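Local structure of proline iminopeptidase (Streptomyces halstedii, 3WMR) at residues 201-206 with 265-270; 259-264 with 286-291; 156-161 with 233-238; 123-128 with 148-153; 61-66 with 294-299. The protein is an amidohydrolase of the alpha/beta hydrolase fold that acts on polyketide substrates and, like its S33 peptidase relatives, probably releases N-terminal proline from peptides. All blocks are in the same frame, centred on the assembly; numbering follows the deposited sequence.

Contact 1 (201-206 with 265-270)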
# COMPACT_ATOMS: atom_id res chain seq x y z
N ARG A 201 4.24 -8.08 15.50
CA ARG A 201 5.56 -7.44 15.54
C ARG A 201 5.79 -6.48 14.39
O ARG A 201 6.37 -5.39 14.57
CB ARG A 201 6.68 -8.47 15.50
CG ARG A 201 6.76 -9.37 16.72
CD ARG A 201 7.94 -10.30 16.59
NE ARG A 201 8.04 -11.26 17.69
CZ ARG A 201 9.05 -12.11 17.84
NH1 ARG A 201 10.05 -12.14 16.97
NH2 ARG A 201 9.05 -12.96 18.86
N HIS A 202 5.38 -6.91 13.19
CA HIS A 202 5.80 -6.28 11.95
C HIS A 202 4.69 -5.72 11.05
O HIS A 202 5.00 -5.04 10.07
CB HIS A 202 6.65 -7.27 11.13
CG HIS A 202 7.76 -7.90 11.90
ND1 HIS A 202 7.76 -9.23 12.25
CD2 HIS A 202 8.91 -7.38 12.40
CE1 HIS A 202 8.85 -9.51 12.94
NE2 HIS A 202 9.56 -8.40 13.05
N VAL A 203 3.41 -5.96 11.37
CA VAL A 203 2.33 -5.46 10.51
C VAL A 203 1.50 -4.38 11.20
O VAL A 203 1.27 -3.30 10.63
CB VAL A 203 1.43 -6.59 9.97
CG1 VAL A 203 0.26 -6.03 9.19
CG2 VAL A 203 2.23 -7.53 9.07
N CYS A 204 1.02 -4.68 12.40
CA CYS A 204 0.27 -3.73 13.21
C CYS A 204 0.48 -4.06 14.68
O CYS A 204 -0.07 -5.04 15.20
CB CYS A 204 -1.23 -3.79 12.88
SG CYS A 204 -2.21 -2.56 13.80
N ARG A 205 1.27 -3.23 15.35
CA ARG A 205 1.58 -3.44 16.75
C ARG A 205 0.44 -3.04 17.70
O ARG A 205 0.50 -3.33 18.90
CB ARG A 205 2.88 -2.73 17.10
CG ARG A 205 4.08 -3.34 16.40
CD ARG A 205 5.23 -2.38 16.28
NE ARG A 205 6.05 -2.33 17.48
CZ ARG A 205 6.95 -3.23 17.83
NH1 ARG A 205 7.16 -4.33 17.10
NH2 ARG A 205 7.64 -3.07 18.95
N ILE A 206 -0.61 -2.40 17.18
CA ILE A 206 -1.76 -2.08 18.03
C ILE A 206 -2.77 -3.22 17.98
O ILE A 206 -3.29 -3.56 16.91
CB ILE A 206 -2.46 -0.77 17.63
CG1 ILE A 206 -1.47 0.39 17.58
CG2 ILE A 206 -3.58 -0.45 18.64
CD1 ILE A 206 -1.99 1.61 16.87
N HIS A 265 10.15 -1.33 12.91
CA HIS A 265 9.75 -2.74 13.05
C HIS A 265 9.02 -3.30 11.81
O HIS A 265 8.46 -4.39 11.85
CB HIS A 265 8.87 -2.87 14.29
CG HIS A 265 9.49 -2.32 15.53
ND1 HIS A 265 8.98 -1.22 16.20
CD2 HIS A 265 10.61 -2.69 16.21
CE1 HIS A 265 9.75 -0.95 17.24
NE2 HIS A 265 10.74 -1.82 17.27
N ASP A 266 9.04 -2.55 10.71
CA ASP A 266 8.28 -2.87 9.50
C ASP A 266 8.74 -4.18 8.87
O ASP A 266 9.93 -4.46 8.77
CB ASP A 266 8.47 -1.72 8.50
CG ASP A 266 7.35 -1.60 7.47
OD1 ASP A 266 6.71 -2.61 7.06
OD2 ASP A 266 7.16 -0.44 7.02
N GLU A 267 7.77 -5.00 8.45
CA GLU A 267 8.05 -6.11 7.50
C GLU A 267 8.74 -5.60 6.22
O GLU A 267 9.52 -6.33 5.59
CB GLU A 267 6.77 -6.86 7.15
CG GLU A 267 5.58 -6.00 6.77
CD GLU A 267 4.39 -6.81 6.30
OE1 GLU A 267 4.37 -8.04 6.53
OE2 GLU A 267 3.48 -6.22 5.70
N ALA A 268 8.43 -4.36 5.83
CA ALA A 268 9.16 -3.66 4.78
C ALA A 268 10.46 -3.15 5.39
O ALA A 268 10.54 -1.99 5.85
CB ALA A 268 8.32 -2.53 4.19
N THR A 269 11.45 -4.04 5.45
CA THR A 269 12.67 -3.80 6.21
C THR A 269 13.58 -2.85 5.47
O THR A 269 13.38 -2.62 4.27
CB THR A 269 13.49 -5.09 6.45
OG1 THR A 269 13.87 -5.65 5.18
CG2 THR A 269 12.71 -6.11 7.29
N PRO A 270 14.59 -2.30 6.17
CA PRO A 270 15.59 -1.47 5.51
C PRO A 270 16.17 -2.11 4.25
O PRO A 270 16.38 -1.42 3.25
CB PRO A 270 16.64 -1.27 6.58
CG PRO A 270 15.82 -1.18 7.83
CD PRO A 270 14.72 -2.20 7.64
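The end of helix 189-202 leans on the loop that follows strand 258-263, tightly where H202 and V203 meet E267, more openly where R205 covers H265. In the tight part E267 N gives H202 O a hydrogen bond of 3.2 Å, approaching in the carbonyl plane and along a lone pair. The H202 ring fits beside this link: its CD2 edge points nearly in plane at H265 O, 3.1 Å away, while CB of R201 lies over one ring face. E267 takes the crowded first torsion, CG between the backbone N and carbonyl carbon (chi1 48°), and then runs out extended, so that its OE1 comes to 3.4 Å from V203 CG2. A branched apolar residue suits the buried position of V203.

The solvent side is a flat stack. The R205 chain bends at chi3 (83°) and lays its guanidinium on the H265 imidazole, planes 12° apart, with CZ of R205 3.3 Å from ND1 of H265. R205 NH1 also reaches R201 O in the guanidinium plane at 2.9 Å, which fixes the rotation of the group. An alanine at H265 would take away the ring the guanidinium lies on, and would probably loosen the outer half of the contact.

Next to H265 in the chain is D266, predicted as an active-site residue, whose side chain points away from 201-206. Its OD1 receives A268 N in an Asx turn and also bonds H293 ND1, while OD2 receives G263 N; so many donors would probably favour the charged carboxylate, consistent with its predicted place in the active site.

Contact 2 (259-264 with 286-291)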
# COMPACT_ATOMS: atom_id res chain seq x y z
N MET A 259 9.94 10.16 -1.30
CA MET A 259 10.23 9.88 0.12
C MET A 259 9.96 8.40 0.43
O MET A 259 8.88 7.89 0.11
CB MET A 259 9.40 10.76 1.07
CG MET A 259 9.70 10.47 2.54
SD MET A 259 9.03 11.62 3.77
CE MET A 259 7.32 11.63 3.26
N VAL A 260 10.95 7.74 1.03
CA VAL A 260 10.78 6.39 1.55
C VAL A 260 10.48 6.50 3.04
O VAL A 260 11.25 7.11 3.77
CB VAL A 260 12.04 5.53 1.37
CG1 VAL A 260 11.86 4.16 2.01
CG2 VAL A 260 12.38 5.41 -0.12
N LEU A 261 9.35 5.94 3.46
CA LEU A 261 8.90 6.01 4.84
C LEU A 261 8.54 4.61 5.27
O LEU A 261 7.65 3.99 4.68
CB LEU A 261 7.68 6.93 4.96
CG LEU A 261 7.20 7.26 6.39
CD1 LEU A 261 6.60 8.66 6.40
CD2 LEU A 261 6.20 6.26 6.95
N ILE A 262 9.25 4.11 6.28
CA ILE A 262 8.98 2.80 6.84
C ILE A 262 8.95 2.91 8.35
O ILE A 262 9.37 3.94 8.93
CB ILE A 262 10.03 1.74 6.40
CG1 ILE A 262 11.43 2.16 6.86
CG2 ILE A 262 10.02 1.55 4.88
CD1 ILE A 262 12.48 1.09 6.69
N GLY A 263 8.43 1.87 9.00
CA GLY A 263 8.56 1.74 10.46
C GLY A 263 9.84 1.00 10.80
O GLY A 263 10.31 0.19 10.01
N ARG A 264 10.40 1.27 11.98
CA ARG A 264 11.61 0.57 12.44
C ARG A 264 11.36 -0.95 12.48
O ARG A 264 12.23 -1.74 12.10
CB ARG A 264 12.06 1.11 13.82
CG ARG A 264 13.28 0.43 14.45
CD ARG A 264 14.50 0.38 13.52
NE ARG A 264 15.22 1.66 13.41
CZ ARG A 264 16.00 2.03 12.38
NH1 ARG A 264 16.18 1.25 11.31
NH2 ARG A 264 16.59 3.22 12.41
N GLU A 286 12.89 8.13 5.85
CA GLU A 286 12.33 8.37 7.17
C GLU A 286 11.94 7.05 7.81
O GLU A 286 11.27 6.24 7.17
CB GLU A 286 11.07 9.25 7.07
CG GLU A 286 11.33 10.66 6.59
CD GLU A 286 12.02 11.53 7.63
OE1 GLU A 286 12.18 11.12 8.80
OE2 GLU A 286 12.39 12.66 7.26
N VAL A 287 12.36 6.86 9.06
CA VAL A 287 12.01 5.67 9.83
C VAL A 287 11.26 6.10 11.08
O VAL A 287 11.73 6.93 11.84
CB VAL A 287 13.26 4.87 10.24
CG1 VAL A 287 12.88 3.59 10.97
CG2 VAL A 287 14.11 4.54 9.01
N LEU A 288 10.06 5.57 11.26
CA LEU A 288 9.27 5.87 12.43
C LEU A 288 9.56 4.77 13.46
O LEU A 288 9.21 3.59 13.29
CB LEU A 288 7.80 6.01 12.08
CG LEU A 288 7.52 7.38 11.43
CD1 LEU A 288 8.13 7.48 10.04
CD2 LEU A 288 6.02 7.67 11.37
N GLU A 289 10.24 5.19 14.52
CA GLU A 289 10.91 4.27 15.44
C GLU A 289 9.99 3.41 16.29
O GLU A 289 10.42 2.39 16.81
CB GLU A 289 11.87 5.05 16.34
CG GLU A 289 12.99 5.78 15.60
CD GLU A 289 13.93 4.86 14.82
OE1 GLU A 289 13.90 3.62 15.02
OE2 GLU A 289 14.71 5.38 14.00
N ASN A 290 8.73 3.80 16.42
CA ASN A 290 7.76 3.00 17.16
C ASN A 290 6.64 2.47 16.29
O ASN A 290 5.53 2.18 16.77
CB ASN A 290 7.21 3.80 18.33
CG ASN A 290 8.31 4.29 19.26
OD1 ASN A 290 9.33 3.62 19.46
ND2 ASN A 290 8.12 5.47 19.82
N SER A 291 6.94 2.29 15.00
CA SER A 291 5.97 1.82 14.03
C SER A 291 6.49 0.55 13.34
O SER A 291 7.69 0.28 13.32
CB SER A 291 5.69 2.89 12.95
OG SER A 291 5.09 4.07 13.47
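I262 and V287 stand side by side on one face of two parallel strands and point the same way, CG1 of I262 lying 4.2 Å from CG2 of V287. Leucines do the work on the other face: L261 and L288 cross obliquely, and CD1 of L288 comes within 3.8 Å of L261 CG. Beneath the side chains runs a regular parallel ladder, I262 using both its N-H, to E286 O, and its carbonyl, which receives L288 N at 2.9 Å. The last rung is R264 N to L288 O, an oxygen that S291 N also uses to close a type I turn. G263 suits its place because a CB there would fall 2.4 Å from S291 O, a clash.

R264 folds back over the strand end. With CG anti to the backbone N (chi1 178°) and bends at chi2 and chi3, it brings one face of its guanidinium over V287 CG1. From this position it grips E289 side-on, NE to OE1 at 2.9 Å and NH2 to OE2 at 3.3 Å, both on syn lone pairs, in an exposed salt bridge with the two planes 34° apart.

Strand 283-288 is the outermost of the sheet here, joined to strand 258-263 through helix 270-279, whose V273 packs on I262. Helix 300-312 covers the opposite face, V306 touching M259, L261 and E286, and strand 143-149 pairs along the other edge of strand 258-263.

Contact 3 (156-161 with 233-238)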
# COMPACT_ATOMS: atom_id res chain seq x y z
N LYS A 156 11.15 -10.36 -4.33
CA LYS A 156 12.21 -11.33 -4.06
C LYS A 156 12.95 -11.00 -2.78
O LYS A 156 13.15 -11.89 -1.93
CB LYS A 156 13.24 -11.37 -5.21
CG LYS A 156 12.70 -11.98 -6.47
CD LYS A 156 13.80 -12.15 -7.52
CE LYS A 156 13.22 -12.57 -8.85
NZ LYS A 156 12.56 -13.91 -8.76
N ILE A 157 13.36 -9.74 -2.65
CA ILE A 157 14.01 -9.30 -1.43
C ILE A 157 13.01 -9.42 -0.26
O ILE A 157 13.38 -9.81 0.83
CB ILE A 157 14.53 -7.85 -1.54
CG1 ILE A 157 15.58 -7.72 -2.65
CG2 ILE A 157 15.13 -7.40 -0.23
CD1 ILE A 157 15.95 -6.29 -2.99
N TRP A 158 11.74 -9.09 -0.52
CA TRP A 158 10.68 -9.25 0.49
C TRP A 158 10.71 -10.67 1.05
O TRP A 158 10.86 -10.84 2.24
CB TRP A 158 9.32 -8.92 -0.11
CG TRP A 158 8.12 -9.00 0.84
CD1 TRP A 158 7.32 -10.07 1.05
CD2 TRP A 158 7.56 -7.93 1.63
NE1 TRP A 158 6.31 -9.76 1.91
CE2 TRP A 158 6.45 -8.46 2.32
CE3 TRP A 158 7.92 -6.60 1.86
CZ2 TRP A 158 5.68 -7.70 3.19
CZ3 TRP A 158 7.15 -5.83 2.73
CH2 TRP A 158 6.04 -6.38 3.38
N LEU A 159 10.62 -11.68 0.18
CA LEU A 159 10.59 -13.06 0.63
C LEU A 159 11.86 -13.49 1.37
O LEU A 159 11.77 -14.26 2.32
CB LEU A 159 10.26 -14.04 -0.50
CG LEU A 159 8.76 -14.13 -0.80
CD1 LEU A 159 8.51 -14.93 -2.07
CD2 LEU A 159 8.01 -14.74 0.39
N GLN A 160 13.03 -13.00 0.97
CA GLN A 160 14.26 -13.25 1.75
C GLN A 160 14.17 -12.66 3.16
O GLN A 160 14.53 -13.30 4.17
CB GLN A 160 15.48 -12.69 1.01
CG GLN A 160 15.76 -13.49 -0.24
CD GLN A 160 16.71 -12.83 -1.22
OE1 GLN A 160 16.94 -11.63 -1.20
NE2 GLN A 160 17.27 -13.65 -2.10
N GLU A 161 13.65 -11.44 3.24
CA GLU A 161 13.53 -10.78 4.51
C GLU A 161 12.46 -11.41 5.41
O GLU A 161 12.65 -11.50 6.62
CB GLU A 161 13.32 -9.26 4.32
CG GLU A 161 14.60 -8.57 3.86
CD GLU A 161 15.65 -8.54 4.96
OE1 GLU A 161 15.56 -7.67 5.87
OE2 GLU A 161 16.56 -9.39 4.92
N PRO A 233 -2.02 -15.71 0.83
CA PRO A 233 -2.99 -15.69 1.94
C PRO A 233 -2.75 -14.59 2.96
O PRO A 233 -3.69 -14.22 3.66
CB PRO A 233 -2.81 -17.04 2.62
CG PRO A 233 -1.61 -17.68 2.00
CD PRO A 233 -1.31 -17.00 0.73
N ASN A 234 -1.52 -14.10 3.05
CA ASN A 234 -1.16 -13.10 4.06
C ASN A 234 0.08 -12.32 3.64
O ASN A 234 0.64 -12.56 2.57
CB ASN A 234 -0.97 -13.77 5.43
CG ASN A 234 0.14 -14.79 5.42
OD1 ASN A 234 1.29 -14.47 5.18
ND2 ASN A 234 -0.21 -16.03 5.70
N GLU A 235 0.46 -11.36 4.47
CA GLU A 235 1.56 -10.44 4.20
C GLU A 235 2.91 -11.08 3.86
O GLU A 235 3.64 -10.57 3.01
CB GLU A 235 1.75 -9.52 5.41
CG GLU A 235 0.67 -8.46 5.54
CD GLU A 235 0.72 -7.53 4.35
OE1 GLU A 235 1.72 -6.79 4.25
OE2 GLU A 235 -0.21 -7.58 3.51
N PHE A 236 3.25 -12.17 4.55
CA PHE A 236 4.58 -12.79 4.42
C PHE A 236 4.61 -14.04 3.51
O PHE A 236 5.64 -14.33 2.89
CB PHE A 236 5.19 -13.09 5.79
CG PHE A 236 4.32 -13.94 6.70
CD1 PHE A 236 3.59 -13.35 7.73
CD2 PHE A 236 4.25 -15.32 6.54
CE1 PHE A 236 2.81 -14.13 8.58
CE2 PHE A 236 3.46 -16.09 7.40
CZ PHE A 236 2.74 -15.49 8.41
N HIS A 237 3.49 -14.77 3.44
CA HIS A 237 3.41 -15.98 2.60
C HIS A 237 2.99 -15.55 1.20
O HIS A 237 1.84 -15.72 0.78
CB HIS A 237 2.44 -17.02 3.19
CG HIS A 237 2.53 -18.39 2.58
ND1 HIS A 237 3.74 -19.03 2.34
CD2 HIS A 237 1.57 -19.27 2.20
CE1 HIS A 237 3.52 -20.23 1.83
NE2 HIS A 237 2.21 -20.40 1.74
N VAL A 238 3.95 -14.96 0.48
CA VAL A 238 3.68 -14.42 -0.85
C VAL A 238 3.89 -15.52 -1.89
O VAL A 238 5.02 -15.80 -2.29
CB VAL A 238 4.60 -13.23 -1.18
CG1 VAL A 238 4.39 -12.76 -2.62
CG2 VAL A 238 4.36 -12.11 -0.22
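W158 overlaps the CG2 methyl of V238 with the pyrrole part of its indole, the methyl lying obliquely at 3.8 Å from CD1 of the tryptophan. The same part of the ring carries the hydrogen bond of the contact: W158 NE1 gives its N-H to E235 O at 3.0 Å, with the acceptor only 10° out of the indole plane and the donor within the carbonyl plane. CG of W158 anti to the backbone N (chi1 -178°) directs the indole from helix 155-166 across to the loop. A tryptophan fits well here, since a large flat ring can be buried and still supply a donor for a loop carbonyl. The next residue, L159, closes the contact with its two methyls: CD2 lies 3.5 Å from F236 O and packs on V238 CB, and CD1 is 3.6 Å from V238 O.

The loop is stiffened from within. N234 OD1 accepts from F236 N and, at 2.8 Å, from H237 N, an Asx turn and Asx motif together, and the same oxygen lies 3.2 Å above the centre of the F236 ring. This ring turns away from the tryptophan to meet helix 189-202.

Held by its carbonyl, E235 sends its carboxylate toward the predicted catalytic residues, with OE2 bonded to Y227 OH. OE1 lies close to OE2 of E267, and two carboxylates so near each other probably share a proton, which is likely to raise the apparent pKa of the pair.

Contact 4 (123-128 with 148-153)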
# COMPACT_ATOMS: atom_id res chain seq x y z
N PHE A 123 0.89 9.05 -2.79
CA PHE A 123 1.34 8.30 -1.60
C PHE A 123 0.92 6.86 -1.84
O PHE A 123 -0.25 6.57 -2.07
CB PHE A 123 0.65 8.85 -0.36
CG PHE A 123 0.93 8.07 0.90
CD1 PHE A 123 1.95 8.45 1.75
CD2 PHE A 123 0.15 6.98 1.25
CE1 PHE A 123 2.19 7.75 2.92
CE2 PHE A 123 0.37 6.28 2.45
CZ PHE A 123 1.39 6.66 3.28
N GLY A 124 1.88 5.95 -1.83
CA GLY A 124 1.59 4.55 -2.12
C GLY A 124 2.06 3.74 -0.94
O GLY A 124 3.21 3.80 -0.59
N GLN A 125 1.13 3.01 -0.31
CA GLN A 125 1.43 2.21 0.87
C GLN A 125 1.48 0.73 0.50
O GLN A 125 0.54 0.24 -0.10
CB GLN A 125 0.35 2.47 1.92
CG GLN A 125 0.79 2.19 3.34
CD GLN A 125 0.65 0.74 3.74
OE1 GLN A 125 -0.02 -0.03 3.07
NE2 GLN A 125 1.27 0.37 4.86
N SER A 126 2.59 0.03 0.81
CA SER A 126 2.72 -1.41 0.51
C SER A 126 2.77 -1.60 -1.01
O SER A 126 3.49 -0.86 -1.69
CB SER A 126 1.58 -2.23 1.21
OG SER A 126 1.31 -3.51 0.65
N TRP A 127 2.05 -2.58 -1.53
CA TRP A 127 1.85 -2.71 -2.99
C TRP A 127 1.63 -1.37 -3.71
O TRP A 127 2.16 -1.16 -4.81
CB TRP A 127 0.70 -3.70 -3.30
CG TRP A 127 -0.21 -3.29 -4.42
CD1 TRP A 127 -1.39 -2.65 -4.32
CD2 TRP A 127 0.05 -3.45 -5.82
NE1 TRP A 127 -1.91 -2.41 -5.57
CE2 TRP A 127 -1.05 -2.91 -6.51
CE3 TRP A 127 1.09 -4.03 -6.55
CZ2 TRP A 127 -1.14 -2.91 -7.91
CZ3 TRP A 127 1.01 -4.04 -7.95
CH2 TRP A 127 -0.10 -3.48 -8.61
N GLY A 128 0.84 -0.49 -3.12
CA GLY A 128 0.54 0.81 -3.68
C GLY A 128 1.77 1.68 -3.92
O GLY A 128 1.78 2.49 -4.85
N VAL A 148 6.62 6.45 -1.09
CA VAL A 148 6.54 5.00 -1.03
C VAL A 148 6.71 4.62 0.44
O VAL A 148 7.82 4.66 0.98
CB VAL A 148 7.57 4.29 -1.96
CG1 VAL A 148 7.29 4.66 -3.40
CG2 VAL A 148 9.00 4.62 -1.57
N ALA A 149 5.58 4.28 1.05
CA ALA A 149 5.46 4.02 2.46
C ALA A 149 5.25 2.53 2.72
O ALA A 149 4.30 1.96 2.21
CB ALA A 149 4.26 4.79 3.01
N ASN A 150 6.15 1.92 3.50
CA ASN A 150 6.01 0.52 3.89
C ASN A 150 5.96 -0.37 2.67
O ASN A 150 5.23 -1.36 2.61
CB ASN A 150 4.77 0.31 4.76
CG ASN A 150 4.58 1.44 5.76
OD1 ASN A 150 5.37 1.61 6.69
ND2 ASN A 150 3.58 2.24 5.54
N ALA A 151 6.76 0.00 1.68
CA ALA A 151 6.68 -0.64 0.36
C ALA A 151 8.03 -1.14 -0.07
O ALA A 151 8.98 -0.35 -0.16
CB ALA A 151 6.13 0.35 -0.65
N PRO A 152 8.13 -2.45 -0.39
CA PRO A 152 9.40 -3.01 -0.86
C PRO A 152 9.65 -2.65 -2.32
O PRO A 152 8.71 -2.36 -3.03
CB PRO A 152 9.15 -4.52 -0.77
CG PRO A 152 7.71 -4.66 -1.13
CD PRO A 152 7.03 -3.42 -0.55
N ALA A 153 10.91 -2.69 -2.75
CA ALA A 153 11.25 -2.49 -4.17
C ALA A 153 11.20 -3.80 -4.96
O ALA A 153 11.13 -3.78 -6.19
CB ALA A 153 12.64 -1.88 -4.31
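A149, S126 and N150 have the most surface covered, and together they seat what is probably the nucleophile elbow (GxSxG) on the neighbouring strand. A149 needs to be small: F123, with CG anti to the backbone N, brings the end of its ring to the alanine, CZ to CB 3.4 Å. The backbone of A149 turns both polar atoms to the strand of the elbow: its N-H bonds G124 O at 2.9 Å, almost along the C=O axis, and its carbonyl receives S126 N.

S126, the predicted nucleophile, sits at phi 67° and psi -136°, the strained conformation known from such elbows between strand and helix. Its OG, anti to the backbone N, lies 2.5 Å from W127 N, a very short hydrogen bond, while S126 O presses to 3.1 Å on A151 CB. Glycines make room for the sharp turn: a CB on G124 would stand 2.2 Å from G128 O.

N150 lies against Q125, whose chain bends at chi2 so that NE2 comes to 3.5 Å from N150 CB, the amide planes 50° apart. A leucine at Q125 would have no oxygen for the hydrogen bond between OE1 and Y62 OH, and would probably weaken the tie between this strand and the segment that carries Y62.

Strands 120-125 and 143-149 run parallel in the centre of the sheet, connected by helix 127-137 in a beta-alpha-beta unit. Strand 49-52 bonds to F123 and Q125 on one flank; on the other, V148 pairs with M259 of strand 258-263.

Contact 5 (61-66 with 294-299)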
# COMPACT_ATOMS: atom_id res chain seq x y z
N ASP A 61 -9.69 1.67 3.39
CA ASP A 61 -10.23 1.91 4.74
C ASP A 61 -9.16 2.11 5.80
O ASP A 61 -9.24 3.04 6.59
CB ASP A 61 -11.17 0.77 5.17
CG ASP A 61 -12.37 0.63 4.27
OD1 ASP A 61 -13.48 1.07 4.68
OD2 ASP A 61 -12.22 0.09 3.16
N TYR A 62 -8.17 1.23 5.83
CA TYR A 62 -7.05 1.34 6.80
C TYR A 62 -6.19 2.60 6.63
O TYR A 62 -5.39 2.92 7.50
CB TYR A 62 -6.17 0.08 6.76
CG TYR A 62 -5.14 0.06 5.62
CD1 TYR A 62 -5.54 -0.22 4.32
CD2 TYR A 62 -3.79 0.31 5.85
CE1 TYR A 62 -4.63 -0.22 3.27
CE2 TYR A 62 -2.85 0.29 4.80
CZ TYR A 62 -3.29 0.03 3.51
OH TYR A 62 -2.42 0.02 2.44
N LEU A 63 -6.36 3.32 5.52
CA LEU A 63 -5.64 4.58 5.29
C LEU A 63 -6.44 5.82 5.71
O LEU A 63 -5.98 6.94 5.47
CB LEU A 63 -5.23 4.71 3.81
CG LEU A 63 -4.19 3.71 3.32
CD1 LEU A 63 -3.91 3.90 1.84
CD2 LEU A 63 -2.89 3.83 4.10
N LEU A 64 -7.61 5.63 6.34
CA LEU A 64 -8.54 6.75 6.59
C LEU A 64 -7.99 7.80 7.56
O LEU A 64 -8.34 8.96 7.47
CB LEU A 64 -9.90 6.26 7.09
CG LEU A 64 -10.87 5.82 5.99
CD1 LEU A 64 -12.07 5.09 6.60
CD2 LEU A 64 -11.32 7.01 5.16
N ALA A 65 -7.08 7.41 8.44
CA ALA A 65 -6.33 8.34 9.28
C ALA A 65 -5.71 9.51 8.54
O ALA A 65 -5.57 10.61 9.08
CB ALA A 65 -5.23 7.58 10.00
N MET A 66 -5.33 9.29 7.29
CA MET A 66 -4.64 10.31 6.50
C MET A 66 -5.51 11.48 6.04
O MET A 66 -5.02 12.40 5.38
CB MET A 66 -3.95 9.63 5.31
CG MET A 66 -2.86 8.68 5.78
SD MET A 66 -1.87 7.99 4.43
CE MET A 66 -1.23 9.49 3.70
N VAL A 294 2.12 0.09 9.65
CA VAL A 294 1.07 1.10 9.58
C VAL A 294 1.34 2.30 10.50
O VAL A 294 0.55 2.57 11.41
CB VAL A 294 -0.32 0.50 9.87
CG1 VAL A 294 -0.75 -0.40 8.72
CG2 VAL A 294 -0.36 -0.27 11.18
N PRO A 295 2.44 3.04 10.24
CA PRO A 295 2.84 4.20 11.06
C PRO A 295 1.80 5.32 11.18
O PRO A 295 1.77 6.05 12.19
CB PRO A 295 4.11 4.70 10.38
CG PRO A 295 4.09 4.14 8.99
CD PRO A 295 3.34 2.85 9.08
N HIS A 296 0.94 5.46 10.17
CA HIS A 296 -0.14 6.40 10.22
C HIS A 296 -1.16 6.09 11.34
O HIS A 296 -1.97 6.93 11.65
CB HIS A 296 -0.85 6.48 8.87
CG HIS A 296 -1.48 5.20 8.43
ND1 HIS A 296 -0.75 4.15 7.90
CD2 HIS A 296 -2.77 4.81 8.42
CE1 HIS A 296 -1.56 3.16 7.60
NE2 HIS A 296 -2.80 3.54 7.89
N LEU A 297 -1.13 4.86 11.87
CA LEU A 297 -1.98 4.41 12.97
C LEU A 297 -1.17 4.28 14.25
O LEU A 297 -1.61 4.66 15.33
CB LEU A 297 -2.62 3.06 12.62
CG LEU A 297 -3.78 3.14 11.63
CD1 LEU A 297 -4.21 1.75 11.18
CD2 LEU A 297 -4.97 3.88 12.24
N GLU A 298 0.03 3.73 14.10
CA GLU A 298 0.91 3.44 15.21
C GLU A 298 1.53 4.69 15.81
O GLU A 298 1.66 4.79 17.03
CB GLU A 298 2.00 2.45 14.78
CG GLU A 298 1.42 1.09 14.45
CD GLU A 298 2.33 0.24 13.59
OE1 GLU A 298 3.01 0.80 12.71
OE2 GLU A 298 2.39 -0.98 13.84
N GLU A 299 1.93 5.63 14.95
CA GLU A 299 2.44 6.93 15.42
C GLU A 299 1.69 8.03 14.69
O GLU A 299 2.26 8.69 13.82
CB GLU A 299 3.94 7.03 15.17
CG GLU A 299 4.75 6.02 15.95
CD GLU A 299 6.23 6.27 15.83
OE1 GLU A 299 6.69 7.25 16.42
OE2 GLU A 299 6.95 5.47 15.17
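Two first torsions of the crowded kind, CG between the backbone N and the carbonyl carbon, shape this contact: chi1 is 62° in H296 and 81° in Y62. In H296 the turn brings the imidazole from helix 295-298 down onto the 3-10 segment, so that NE2 gives its N-H to Y62 O at 2.7 Å. The oxygen lies nearly in the ring plane, but the donor stands above the carbonyl plane, and the bond is moderately bent, with 148° at the hydrogen.

Apolar groups surround this polar link. L63 crosses the imidazole at about a right angle and sets CD2 over one face, 4.1 Å from the ring centroid, a CH-pi contact. On the same side, but farther off, lies the sulfur of M66, SD 5.2 Å from that centroid. At the ring edge A65 offers a methyl only, CB at 4.0 Å from CD2 of H296. The Y62 ring meets the imidazole obliquely and touches V294, CD2 to CG1 4.2 Å; its OH bonds Q125 OE1 and G54 N.

The histidine suits a buried spot because it can fill space like an aromatic and still satisfy a carbonyl. Since NE2 is the donor, a proton must sit on that nitrogen, and the apolar cover around it is likely to favour the neutral ring, distinct from the role predicted for H293, the residue before the N-cap V294.

The five contacts surround the predicted catalytic residues: contact 4 carries S126, contact 1 carries D266, and H293, whose side chain is about 3 Å from that of D266, immediately precedes the 294-299 segment of contact 5. Contacts 2 and 4 share the central sheet, where L261 O lies 2.8 Å from N150 N. Contact 5 meets contact 4 at the 2.5 Å pair Y62 OH and Q125 OE1. Contact 3 joins contact 1 through E235 OE1 and E267 OE2, only 2.4 Å apart, with the side chain of E235 about 5 Å from that of S126. The bound P4G is more distant, about 10 Å from the side chain of V238 and about 13 Å from that of V148.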